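Glutathione S-transferase (Lodderomyces elongisporus, PDB 4IVF) probably acts as a glutathione transferase and binds two glutathione molecules per subunit. Local coordinates at residues F[10-15]-F[32-37]; F[21-26]-F[216-221]; F[57-62]-F[76-81]; F[95-100]-F[173-178]. All coordinates share one frame; numbering follows the deposited sequence.

Interaction 1: residues F[10-15]-F[32-37]; sequences LYTAPT and YEVQKF. With GSH (glutathione), chain U.
Thr12 O is met by three groups of residues 32-37. Phe37 N donates a hydrogen bond to it at 2.9 Å, bent to 137° at the hydrogen. Lys36 CA adds a CH...O contact of 3.2 Å to the same oxygen. The Phe37 ring turns its edge to it through CD1. This is the far end of a parallel strand pair, 8-12 with 32-36, from the beta-alpha-beta unit that begins the thioredoxin-like domain. Three straighter backbone bonds complete the pairing: Leu10 N to Glu33 O (2.8 Å), Gln35 N to Leu10 O, and Thr12 N to Gln35 O.

The two faces of the pair differ. On one, Thr12 CG2 packs on Val34 CG1 at 3.7 Å, and Leu10 CD2 lies near Tyr32 CE2. Leu10 and Tyr32 run side by side and point the same way, and helix 16-27 packs against both. On the other face, Tyr11 CB touches Phe37 CE1 at 3.5 Å. The Gln35 amide sits at the edge of the Tyr11 ring, the two planes 77° apart.

Beyond the strand the chain turns at Pro14 into the glutathione site. Thr15 OG1 donates to Ala13 O from above the carbonyl plane. Thr15 OG1 lies between its own backbone N and carbonyl carbon (chi1 59°), and is 3.3 Å from SG2 of one bound glutathione.

Interaction 2: residues F[21-26]-F[216-221]; sequences ISIFLE and KGFEVP
Ser22 OG donates a hydrogen bond of 2.7 Å to Gly217 O, tying helix 16-27 to residues 216-221. With OG between its own backbone N and carbonyl carbon (chi1 67°), the hydroxyl meets Gly217 O tilted from the carbonyl plane. Gly217 O is gripped twice. Val220 N also donates to it, at 3.2 Å and from the opposite face of the carbonyl plane, within a type I turn.

The apolar contacts lie around this bond. Ile23 CD1 stands over the centre of the Phe218 ring, 3.7 Å from the centroid, in a CH-pi contact. Ile23 CG1 rests 3.8 Å from Gly217 CA. The glycine has no side chain here, and the CA atoms of Ile23 and Gly217 come within 4.0 Å. Ser22 CB meets Val220 CG1 at 3.7 Å.

The charged pair Glu26 and Lys216 touches mainly through carbon. Lys216 CG lies 3.5 Å from Glu26 CD, while Glu26 OE2 and Lys216 NZ stay 5.4 Å apart. Glu26 OE2 is instead hydrogen-bonded to Tyr32 OH.

The contact joins the thioredoxin-like domain to the helical C-terminal domain. Phe218 stacks on Tyr186 and packs on Leu182 of helix 176-185, and Val220 reaches Tyr32 and Val34 of strand 32-36.

Interaction 3: residues F[57-62]-F[76-81]; sequences RIPTIN and SQTGAI. With GSH (glutathione), chain U; GSH (glutathione), chain T.
Pro59 and Thr78 press together beside the gamma-glutamyl end of one glutathione, with Pro59 CG 3.5 Å from Thr78 CG2, a tight fit. At the helix start, Thr78 N donates to glutathione O11 at 2.9 Å and Thr78 OG1 to O12 at 2.8 Å. Gln77 OE1 takes a bond from the amino nitrogen N1. The cysteinyl part pairs with backbone, as is usual before the cis-proline of thioredoxin folds: Ile58 N donates to O2, and N2 donates to Ile58 O at 2.6 Å. A water completes the shell, donating to Pro59 O and to glutathione O11 and accepting from Gln77 N.

Arg57 bridges both ligands. Its NE holds O31 of the first glutathione at 3.0 Å, whose OE1 lies over the guanidinium centre. Its NH2 reaches OE1 of the second at 2.9 Å. Glu117 of the second subunit forms a salt bridge with Arg57 NH1.

Behind this shell, Thr60 OG1 and Ser76 OG are 2.6 Å apart. Ile61 CD1 packs on Ile81 CG2 at 3.7 Å, the two side chains sliding past each other in opposite directions.

Strand 60-63 lies between strands 8-12 and 73-76. Helix 16-27 packs through Ile21 on both Pro59 and Ile81, beside helix 78-89.

Interaction 4: residues F[95-100]-F[173-178]; sequences FSYPAG and RYTVAD
Arg173 lies flat on Tyr97, guanidinium and ring centres 4.0 Å apart and planes 21° from parallel. Tyr97 CE1 stands over the guanidinium centre, a cation-pi arrangement. Further back along the arginine, CD sits over the same ring, offset toward its rim. The bend at chi3 (61°) places NE over the CE1-CZ side of the ring. Arg173 NH1 then donates to Ser96 O at 3.2 Å and 155°, with the oxygen close to the guanidinium plane. Stack and bond together fix how the flat group is turned. The Tyr97 hydroxyl bonds outside the contact, to Val170 O, a little before Arg173 in the chain, so the ring is held at its tip as well as over its face. Thr175 CG2 approaches the CE2 side of the ring obliquely.

Phe95 works mostly through its backbone and its edge. Its CA comes 3.1 Å from Tyr174 O in a CH...O contact, and that oxygen also lies at the edge of the phenyl ring. In return, Phe95 O meets Thr175 CA at 3.3 Å. A water donates to Phe95 O at 2.7 Å and accepts from Val176 N at 2.9 Å. It thus links the loop to the first turn of helix 176-185.

That helix start is a capping box. Thr175 N donates to Asp178 OD1 at 3.0 Å, and Ala177 N makes a weak bond of 3.4 Å to Thr175 OG1. The Thr-x-x-Asp box is a known feature of the glutathione transferase C-terminal domain, and here it meets the loop leading in from the thioredoxin-like domain.

Interactions 1 and 3 share one sheet and one glutathione. Tyr11 N bonds to Thr60 O, and Ile58 CD1 packs on Thr15. Interaction 3 is the buried one, and most of its polar bonds go to ligand. Interaction 1 is backbone pairing, with exposed residues at its outer strand. Interaction 2 faces the C-terminal domain from helix 16-27. It touches interaction 1 through Tyr32 and Glu26, and interaction 3 through Ile21. Interaction 4 is the farthest from the sheet, about 24 Å between centres from interaction 1. It relies on a stacked arginine and a bridging water, and meets interaction 2 where Phe24 packs on Val176.

Interaction 1: residues F[10-15]-F[32-37]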
# COMPACT_ATOMS: atom_id res chain seq x y z
N LEU F 10 0.33 -11.93 17.27
CA LEU F 10 -0.31 -11.71 15.99
C LEU F 10 -1.83 -11.71 16.13
O LEU F 10 -2.43 -12.73 16.49
CB LEU F 10 0.12 -12.78 14.99
CG LEU F 10 -0.58 -12.75 13.64
CD1 LEU F 10 -0.34 -11.42 12.92
CD2 LEU F 10 -0.12 -13.92 12.75
N TYR F 11 -2.45 -10.56 15.85
CA TYR F 11 -3.90 -10.45 15.82
C TYR F 11 -4.31 -10.70 14.37
O TYR F 11 -3.93 -9.95 13.47
CB TYR F 11 -4.36 -9.06 16.29
CG TYR F 11 -3.94 -8.77 17.72
CD1 TYR F 11 -4.63 -9.32 18.79
CD2 TYR F 11 -2.84 -7.96 18.00
CE1 TYR F 11 -4.24 -9.09 20.09
CE2 TYR F 11 -2.45 -7.72 19.32
CZ TYR F 11 -3.17 -8.28 20.36
OH TYR F 11 -2.81 -8.05 21.67
N THR F 12 -5.05 -11.77 14.14
CA THR F 12 -5.28 -12.18 12.78
C THR F 12 -6.56 -12.99 12.60
O THR F 12 -7.32 -13.21 13.56
CB THR F 12 -4.07 -12.97 12.23
OG1 THR F 12 -4.23 -13.20 10.83
CG2 THR F 12 -3.91 -14.30 12.97
N ALA F 13 -6.80 -13.40 11.36
CA ALA F 13 -7.95 -14.22 10.98
C ALA F 13 -7.52 -14.99 9.73
O ALA F 13 -6.61 -14.56 9.02
CB ALA F 13 -9.17 -13.34 10.69
N PRO F 14 -8.19 -16.11 9.43
CA PRO F 14 -7.77 -16.90 8.26
C PRO F 14 -8.18 -16.23 6.94
O PRO F 14 -9.23 -16.52 6.39
CB PRO F 14 -8.50 -18.23 8.45
CG PRO F 14 -9.66 -17.90 9.31
CD PRO F 14 -9.27 -16.76 10.18
N THR F 15 -7.32 -15.33 6.46
CA THR F 15 -7.64 -14.42 5.35
C THR F 15 -6.32 -14.14 4.62
O THR F 15 -5.25 -14.31 5.20
CB THR F 15 -8.23 -13.08 5.88
OG1 THR F 15 -7.28 -12.45 6.75
CG2 THR F 15 -9.57 -13.28 6.63
N TYR F 32 5.89 -16.85 17.70
CA TYR F 32 4.77 -15.95 17.80
C TYR F 32 3.53 -16.64 18.34
O TYR F 32 3.42 -17.86 18.30
CB TYR F 32 4.47 -15.29 16.46
CG TYR F 32 3.94 -16.21 15.38
CD1 TYR F 32 4.80 -17.00 14.62
CD2 TYR F 32 2.57 -16.26 15.10
CE1 TYR F 32 4.31 -17.82 13.62
CE2 TYR F 32 2.07 -17.08 14.11
CZ TYR F 32 2.94 -17.86 13.37
OH TYR F 32 2.44 -18.67 12.38
N GLU F 33 2.61 -15.84 18.87
CA GLU F 33 1.36 -16.38 19.38
C GLU F 33 0.19 -15.68 18.72
O GLU F 33 0.24 -14.48 18.43
CB GLU F 33 1.30 -16.28 20.91
CG GLU F 33 1.67 -14.92 21.47
CD GLU F 33 1.88 -14.97 22.98
OE1 GLU F 33 1.87 -16.08 23.55
OE2 GLU F 33 2.05 -13.89 23.60
N VAL F 34 -0.87 -16.44 18.46
CA VAL F 34 -1.96 -15.96 17.63
C VAL F 34 -3.22 -15.71 18.45
O VAL F 34 -3.54 -16.48 19.36
CB VAL F 34 -2.27 -16.98 16.51
CG1 VAL F 34 -3.58 -16.66 15.81
CG2 VAL F 34 -1.14 -17.01 15.52
N GLN F 35 -3.91 -14.61 18.15
CA GLN F 35 -5.24 -14.40 18.67
C GLN F 35 -6.16 -14.14 17.50
O GLN F 35 -6.01 -13.16 16.78
CB GLN F 35 -5.29 -13.21 19.66
CG GLN F 35 -6.71 -12.88 20.11
CD GLN F 35 -6.77 -11.83 21.22
OE1 GLN F 35 -5.86 -11.72 22.06
NE2 GLN F 35 -7.84 -11.05 21.23
N LYS F 36 -7.13 -15.03 17.29
CA LYS F 36 -7.98 -14.94 16.12
C LYS F 36 -9.22 -14.06 16.30
O LYS F 36 -9.71 -13.87 17.41
CB LYS F 36 -8.35 -16.34 15.60
CG LYS F 36 -8.87 -17.31 16.63
CD LYS F 36 -8.70 -18.74 16.14
CE LYS F 36 -9.43 -19.73 17.03
NZ LYS F 36 -10.90 -19.59 16.89
N PHE F 37 -9.70 -13.52 15.19
CA PHE F 37 -10.93 -12.72 15.20
C PHE F 37 -11.97 -13.38 14.31
O PHE F 37 -11.64 -13.87 13.22
CB PHE F 37 -10.66 -11.30 14.69
CG PHE F 37 -9.86 -10.45 15.63
CD1 PHE F 37 -8.51 -10.72 15.85
CD2 PHE F 37 -10.45 -9.39 16.30
CE1 PHE F 37 -7.77 -9.94 16.72
CE2 PHE F 37 -9.72 -8.61 17.17
CZ PHE F 37 -8.38 -8.88 17.38
N1 GSH U . -4.71 -2.67 4.09
CA1 GSH U . -4.89 -3.69 5.09
C1 GSH U . -3.68 -4.52 5.19
O11 GSH U . -3.28 -4.93 6.30
O12 GSH U . -3.04 -4.84 4.16
CB1 GSH U . -6.10 -4.55 4.75
CG1 GSH U . -6.49 -5.30 5.96
CD1 GSH U . -7.81 -6.05 5.82
OE1 GSH U . -8.51 -5.99 4.80
N2 GSH U . -8.27 -6.90 6.97
CA2 GSH U . -9.53 -7.61 6.85
C2 GSH U . -10.41 -7.18 8.01
O2 GSH U . -9.92 -7.05 9.13
CB2 GSH U . -9.28 -9.05 6.92
SG2 GSH U . -8.22 -9.54 5.59
N3 GSH U . -11.83 -6.93 7.79
CA3 GSH U . -12.65 -6.53 8.92
C3 GSH U . -13.43 -5.31 8.64
O31 GSH U . -13.09 -4.49 7.75
O32 GSH U . -14.48 -5.09 9.31

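Interaction 2: residues F[21-26]-F[216-221]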
# COMPACT_ATOMS: atom_id res chain seq x y z
N ILE F 21 1.32 -12.35 6.85
CA ILE F 21 2.12 -12.18 8.05
C ILE F 21 2.48 -13.52 8.67
O ILE F 21 3.62 -13.72 9.08
CB ILE F 21 1.41 -11.26 9.08
CG1 ILE F 21 1.04 -9.92 8.44
CG2 ILE F 21 2.29 -11.05 10.29
CD1 ILE F 21 2.08 -9.37 7.48
N SER F 22 1.53 -14.45 8.72
CA SER F 22 1.83 -15.74 9.34
C SER F 22 2.85 -16.53 8.51
O SER F 22 3.74 -17.17 9.05
CB SER F 22 0.57 -16.56 9.58
OG SER F 22 -0.05 -16.97 8.36
N ILE F 23 2.72 -16.47 7.19
CA ILE F 23 3.74 -17.03 6.30
C ILE F 23 5.12 -16.38 6.51
O ILE F 23 6.12 -17.08 6.62
CB ILE F 23 3.34 -16.94 4.82
CG1 ILE F 23 2.15 -17.86 4.54
CG2 ILE F 23 4.52 -17.31 3.92
CD1 ILE F 23 1.51 -17.61 3.21
N PHE F 24 5.18 -15.05 6.56
CA PHE F 24 6.49 -14.42 6.69
C PHE F 24 7.14 -14.72 8.03
O PHE F 24 8.35 -14.96 8.09
CB PHE F 24 6.47 -12.91 6.45
CG PHE F 24 7.80 -12.36 6.06
CD1 PHE F 24 8.59 -13.03 5.13
CD2 PHE F 24 8.29 -11.19 6.63
CE1 PHE F 24 9.84 -12.54 4.76
CE2 PHE F 24 9.53 -10.69 6.27
CZ PHE F 24 10.31 -11.37 5.33
N LEU F 25 6.34 -14.73 9.10
CA LEU F 25 6.86 -15.10 10.41
C LEU F 25 7.44 -16.52 10.39
O LEU F 25 8.50 -16.76 10.96
CB LEU F 25 5.77 -14.98 11.48
CG LEU F 25 5.31 -13.56 11.84
CD1 LEU F 25 4.02 -13.59 12.67
CD2 LEU F 25 6.41 -12.81 12.59
N GLU F 26 6.74 -17.44 9.74
CA GLU F 26 7.22 -18.82 9.66
C GLU F 26 8.52 -18.92 8.85
O GLU F 26 9.45 -19.63 9.23
CB GLU F 26 6.15 -19.73 9.04
CG GLU F 26 4.92 -19.96 9.92
CD GLU F 26 5.23 -20.78 11.16
OE1 GLU F 26 6.32 -21.40 11.23
OE2 GLU F 26 4.38 -20.82 12.07
N LYS F 216 2.68 -24.03 6.38
CA LYS F 216 2.35 -23.82 7.79
C LYS F 216 1.62 -22.49 8.00
O LYS F 216 0.59 -22.45 8.65
CB LYS F 216 3.62 -23.89 8.65
CG LYS F 216 3.39 -23.57 10.13
CD LYS F 216 2.46 -24.56 10.79
CE LYS F 216 2.20 -24.19 12.23
NZ LYS F 216 1.11 -25.02 12.83
N GLY F 217 2.15 -21.41 7.42
CA GLY F 217 1.52 -20.11 7.48
C GLY F 217 0.09 -20.10 6.96
O GLY F 217 -0.78 -19.38 7.46
N PHE F 218 -0.17 -20.92 5.94
CA PHE F 218 -1.53 -21.04 5.40
C PHE F 218 -2.47 -21.80 6.35
O PHE F 218 -3.68 -21.76 6.19
CB PHE F 218 -1.51 -21.69 4.02
CG PHE F 218 -1.30 -20.71 2.89
CD1 PHE F 218 -2.10 -19.59 2.76
CD2 PHE F 218 -0.28 -20.91 1.96
CE1 PHE F 218 -1.90 -18.68 1.74
CE2 PHE F 218 -0.08 -20.02 0.92
CZ PHE F 218 -0.88 -18.91 0.81
N GLU F 219 -1.91 -22.50 7.34
CA GLU F 219 -2.72 -23.19 8.34
C GLU F 219 -2.85 -22.36 9.63
O GLU F 219 -3.24 -22.88 10.67
CB GLU F 219 -2.13 -24.56 8.65
CG GLU F 219 -1.99 -25.47 7.43
CD GLU F 219 -1.01 -26.62 7.65
OE1 GLU F 219 -0.40 -26.69 8.74
OE2 GLU F 219 -0.85 -27.46 6.74
N VAL F 220 -2.52 -21.08 9.54
CA VAL F 220 -2.52 -20.18 10.69
C VAL F 220 -3.39 -18.94 10.46
O VAL F 220 -3.05 -18.08 9.65
CB VAL F 220 -1.09 -19.71 11.04
CG1 VAL F 220 -1.13 -18.64 12.14
CG2 VAL F 220 -0.22 -20.90 11.46
N PRO F 221 -4.52 -18.84 11.17
CA PRO F 221 -5.09 -19.89 12.02
C PRO F 221 -5.70 -21.03 11.18
O PRO F 221 -5.91 -20.84 9.98
CB PRO F 221 -6.17 -19.15 12.84
CG PRO F 221 -6.45 -17.91 12.09
CD PRO F 221 -5.22 -17.55 11.31

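Interaction 3: residues F[57-62]-F[76-81]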
# COMPACT_ATOMS: atom_id res chain seq x y z
N ARG F 57 -9.01 -3.23 11.69
CA ARG F 57 -8.88 -4.40 10.82
C ARG F 57 -7.67 -5.23 11.23
O ARG F 57 -6.76 -4.74 11.89
CB ARG F 57 -8.72 -3.97 9.36
CG ARG F 57 -9.82 -3.06 8.86
CD ARG F 57 -9.64 -2.79 7.38
NE ARG F 57 -10.54 -3.58 6.56
CZ ARG F 57 -10.66 -3.45 5.25
NH1 ARG F 57 -9.92 -2.56 4.59
NH2 ARG F 57 -11.51 -4.23 4.59
N ILE F 58 -7.66 -6.50 10.85
CA ILE F 58 -6.51 -7.34 11.08
C ILE F 58 -5.75 -7.39 9.75
O ILE F 58 -6.33 -7.10 8.71
CB ILE F 58 -6.93 -8.76 11.58
CG1 ILE F 58 -7.83 -9.46 10.55
CG2 ILE F 58 -7.58 -8.68 13.00
CD1 ILE F 58 -7.09 -10.39 9.60
N PRO F 59 -4.46 -7.75 9.78
CA PRO F 59 -3.69 -8.13 10.96
C PRO F 59 -3.03 -6.95 11.64
O PRO F 59 -2.92 -5.85 11.08
CB PRO F 59 -2.63 -9.07 10.39
CG PRO F 59 -2.34 -8.48 9.06
CD PRO F 59 -3.67 -7.99 8.55
N THR F 60 -2.59 -7.19 12.86
CA THR F 60 -1.88 -6.23 13.65
C THR F 60 -0.92 -7.07 14.48
O THR F 60 -1.28 -8.17 14.90
CB THR F 60 -2.85 -5.46 14.59
OG1 THR F 60 -3.70 -4.62 13.81
CG2 THR F 60 -2.09 -4.59 15.58
N ILE F 61 0.29 -6.57 14.70
CA ILE F 61 1.22 -7.28 15.57
C ILE F 61 1.61 -6.45 16.79
O ILE F 61 1.46 -5.23 16.79
CB ILE F 61 2.52 -7.71 14.83
CG1 ILE F 61 3.30 -6.48 14.37
CG2 ILE F 61 2.19 -8.63 13.65
CD1 ILE F 61 4.67 -6.80 13.87
N ASN F 62 2.08 -7.13 17.83
CA ASN F 62 2.74 -6.48 18.94
C ASN F 62 4.05 -7.20 19.18
O ASN F 62 4.06 -8.39 19.52
CB ASN F 62 1.90 -6.49 20.23
CG ASN F 62 2.56 -5.71 21.38
OD1 ASN F 62 3.78 -5.62 21.48
ND2 ASN F 62 1.74 -5.14 22.26
N SER F 76 0.22 -2.00 12.51
CA SER F 76 -0.79 -2.49 11.59
C SER F 76 -0.39 -2.22 10.14
O SER F 76 0.62 -1.56 9.89
CB SER F 76 -2.14 -1.87 11.91
OG SER F 76 -2.59 -2.36 13.16
N GLN F 77 -1.22 -2.71 9.21
CA GLN F 77 -1.00 -2.71 7.76
C GLN F 77 0.03 -3.75 7.34
O GLN F 77 1.21 -3.61 7.65
CB GLN F 77 -0.58 -1.34 7.22
CG GLN F 77 -1.66 -0.31 7.26
CD GLN F 77 -2.79 -0.65 6.33
OE1 GLN F 77 -2.58 -1.25 5.27
NE2 GLN F 77 -4.00 -0.30 6.72
N THR F 78 -0.42 -4.78 6.62
CA THR F 78 0.48 -5.85 6.17
C THR F 78 1.75 -5.33 5.51
O THR F 78 2.82 -5.90 5.70
CB THR F 78 -0.20 -6.86 5.20
OG1 THR F 78 -0.61 -6.19 4.01
CG2 THR F 78 -1.40 -7.52 5.84
N GLY F 79 1.63 -4.24 4.77
CA GLY F 79 2.78 -3.66 4.09
C GLY F 79 3.82 -3.12 5.06
O GLY F 79 5.03 -3.30 4.86
N ALA F 80 3.36 -2.45 6.10
CA ALA F 80 4.27 -1.92 7.11
C ALA F 80 4.83 -3.05 7.97
O ALA F 80 6.01 -3.06 8.32
CB ALA F 80 3.54 -0.87 8.01
N ILE F 81 3.97 -4.01 8.30
CA ILE F 81 4.36 -5.13 9.15
C ILE F 81 5.42 -5.96 8.46
O ILE F 81 6.40 -6.38 9.09
CB ILE F 81 3.16 -6.04 9.50
CG1 ILE F 81 2.07 -5.24 10.21
CG2 ILE F 81 3.62 -7.23 10.35
CD1 ILE F 81 0.84 -6.07 10.54
N1 GSH U . -4.71 -2.67 4.09
CA1 GSH U . -4.89 -3.69 5.09
C1 GSH U . -3.68 -4.52 5.19
O11 GSH U . -3.28 -4.93 6.30
O12 GSH U . -3.04 -4.84 4.16
CB1 GSH U . -6.10 -4.55 4.75
CG1 GSH U . -6.49 -5.30 5.96
CD1 GSH U . -7.81 -6.05 5.82
OE1 GSH U . -8.51 -5.99 4.80
N2 GSH U . -8.27 -6.90 6.97
CA2 GSH U . -9.53 -7.61 6.85
C2 GSH U . -10.41 -7.18 8.01
O2 GSH U . -9.92 -7.05 9.13
CB2 GSH U . -9.28 -9.05 6.92
SG2 GSH U . -8.22 -9.54 5.59
N3 GSH U . -11.83 -6.93 7.79
CA3 GSH U . -12.65 -6.53 8.92
C3 GSH U . -13.43 -5.31 8.64
O31 GSH U . -13.09 -4.49 7.75
O32 GSH U . -14.48 -5.09 9.31
N1 GSH T . -14.93 -4.15 5.12
CA1 GSH T . -14.98 -5.17 4.09
C1 GSH T . -16.05 -4.85 3.14
O11 GSH T . -16.68 -3.77 3.23
O12 GSH T . -16.34 -5.64 2.21
CB1 GSH T . -15.13 -6.57 4.69
CG1 GSH T . -14.44 -7.58 3.84
CD1 GSH T . -12.91 -7.47 3.92
OE1 GSH T . -12.34 -6.95 4.89
N2 GSH T . -12.06 -8.01 2.80
CA2 GSH T . -10.61 -7.90 2.87
C2 GSH T . -10.12 -6.92 1.85
O2 GSH T . -10.73 -6.79 0.80
CB2 GSH T . -9.99 -9.20 2.58
SG2 GSH T . -10.63 -10.45 3.63
N3 GSH T . -8.93 -6.13 2.08
CA3 GSH T . -8.50 -5.20 1.05
C3 GSH T . -7.02 -5.10 1.03
O31 GSH T . -6.30 -6.06 1.39
O32 GSH T . -6.50 -4.01 0.65
O HOH W 1 -3.83 -4.38 9.06

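Interaction 4: residues F[95-100]-F[173-178]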
# COMPACT_ATOMS: atom_id res chain seq x y z
N PHE F 95 15.96 -12.96 2.62
CA PHE F 95 14.66 -12.72 2.01
C PHE F 95 14.45 -11.23 1.84
O PHE F 95 13.32 -10.74 1.88
CB PHE F 95 13.54 -13.28 2.90
CG PHE F 95 13.66 -14.76 3.15
CD1 PHE F 95 13.22 -15.67 2.21
CD2 PHE F 95 14.21 -15.23 4.33
CE1 PHE F 95 13.33 -17.03 2.44
CE2 PHE F 95 14.33 -16.59 4.57
CZ PHE F 95 13.89 -17.49 3.63
N SER F 96 15.55 -10.50 1.67
CA SER F 96 15.51 -9.04 1.54
C SER F 96 16.84 -8.55 1.04
O SER F 96 17.83 -9.29 1.05
CB SER F 96 15.18 -8.37 2.89
OG SER F 96 16.16 -8.68 3.87
N TYR F 97 16.87 -7.31 0.60
CA TYR F 97 18.09 -6.72 0.08
C TYR F 97 18.58 -5.63 1.02
O TYR F 97 17.80 -5.08 1.78
CB TYR F 97 17.82 -6.14 -1.31
CG TYR F 97 17.62 -7.22 -2.34
CD1 TYR F 97 18.71 -7.76 -3.00
CD2 TYR F 97 16.35 -7.70 -2.63
CE1 TYR F 97 18.55 -8.75 -3.93
CE2 TYR F 97 16.18 -8.70 -3.57
CZ TYR F 97 17.29 -9.22 -4.22
OH TYR F 97 17.15 -10.21 -5.16
N PRO F 98 19.89 -5.33 0.98
CA PRO F 98 20.42 -4.28 1.85
C PRO F 98 19.72 -2.96 1.61
O PRO F 98 19.44 -2.60 0.46
CB PRO F 98 21.89 -4.18 1.41
CG PRO F 98 22.22 -5.56 0.93
CD PRO F 98 20.96 -6.05 0.26
N ALA F 99 19.45 -2.24 2.70
CA ALA F 99 18.77 -0.95 2.64
C ALA F 99 19.55 0.03 1.76
O ALA F 99 20.78 0.07 1.81
CB ALA F 99 18.60 -0.38 4.05
N GLY F 100 18.84 0.80 0.95
CA GLY F 100 19.48 1.75 0.05
C GLY F 100 19.79 1.27 -1.36
O GLY F 100 20.10 2.09 -2.24
N ARG F 173 16.09 -13.83 -4.92
CA ARG F 173 15.53 -14.30 -3.67
C ARG F 173 14.07 -13.91 -3.53
O ARG F 173 13.62 -12.93 -4.12
CB ARG F 173 16.35 -13.77 -2.48
CG ARG F 173 16.13 -12.29 -2.17
CD ARG F 173 17.34 -11.67 -1.48
NE ARG F 173 18.51 -11.74 -2.35
CZ ARG F 173 19.71 -11.24 -2.07
NH1 ARG F 173 19.93 -10.58 -0.93
NH2 ARG F 173 20.69 -11.39 -2.94
N TYR F 174 13.32 -14.70 -2.77
CA TYR F 174 11.98 -14.28 -2.36
C TYR F 174 12.12 -13.09 -1.42
O TYR F 174 13.02 -13.05 -0.58
CB TYR F 174 11.23 -15.41 -1.65
CG TYR F 174 10.87 -16.57 -2.55
CD1 TYR F 174 10.02 -16.38 -3.64
CD2 TYR F 174 11.35 -17.85 -2.29
CE1 TYR F 174 9.67 -17.45 -4.46
CE2 TYR F 174 11.01 -18.92 -3.11
CZ TYR F 174 10.17 -18.71 -4.19
OH TYR F 174 9.82 -19.75 -5.00
N THR F 175 11.26 -12.11 -1.59
CA THR F 175 11.21 -10.97 -0.70
C THR F 175 9.79 -10.82 -0.15
O THR F 175 8.91 -11.65 -0.44
CB THR F 175 11.59 -9.68 -1.44
OG1 THR F 175 10.71 -9.51 -2.56
CG2 THR F 175 13.05 -9.74 -1.91
N VAL F 176 9.55 -9.76 0.62
CA VAL F 176 8.23 -9.52 1.18
C VAL F 176 7.22 -9.28 0.05
O VAL F 176 6.03 -9.51 0.22
CB VAL F 176 8.20 -8.32 2.18
CG1 VAL F 176 8.94 -8.66 3.47
CG2 VAL F 176 8.79 -7.07 1.54
N ALA F 177 7.70 -8.83 -1.10
CA ALA F 177 6.80 -8.59 -2.21
C ALA F 177 6.17 -9.90 -2.68
O ALA F 177 4.97 -9.97 -2.92
CB ALA F 177 7.51 -7.87 -3.35
N ASP F 178 6.98 -10.95 -2.79
CA ASP F 178 6.45 -12.27 -3.15
C ASP F 178 5.49 -12.79 -2.08
O ASP F 178 4.42 -13.32 -2.39
CB ASP F 178 7.59 -13.28 -3.34
CG ASP F 178 8.61 -12.82 -4.36
OD1 ASP F 178 9.54 -12.07 -3.99
OD2 ASP F 178 8.48 -13.20 -5.54
O HOH W 2 11.92 -8.47 1.61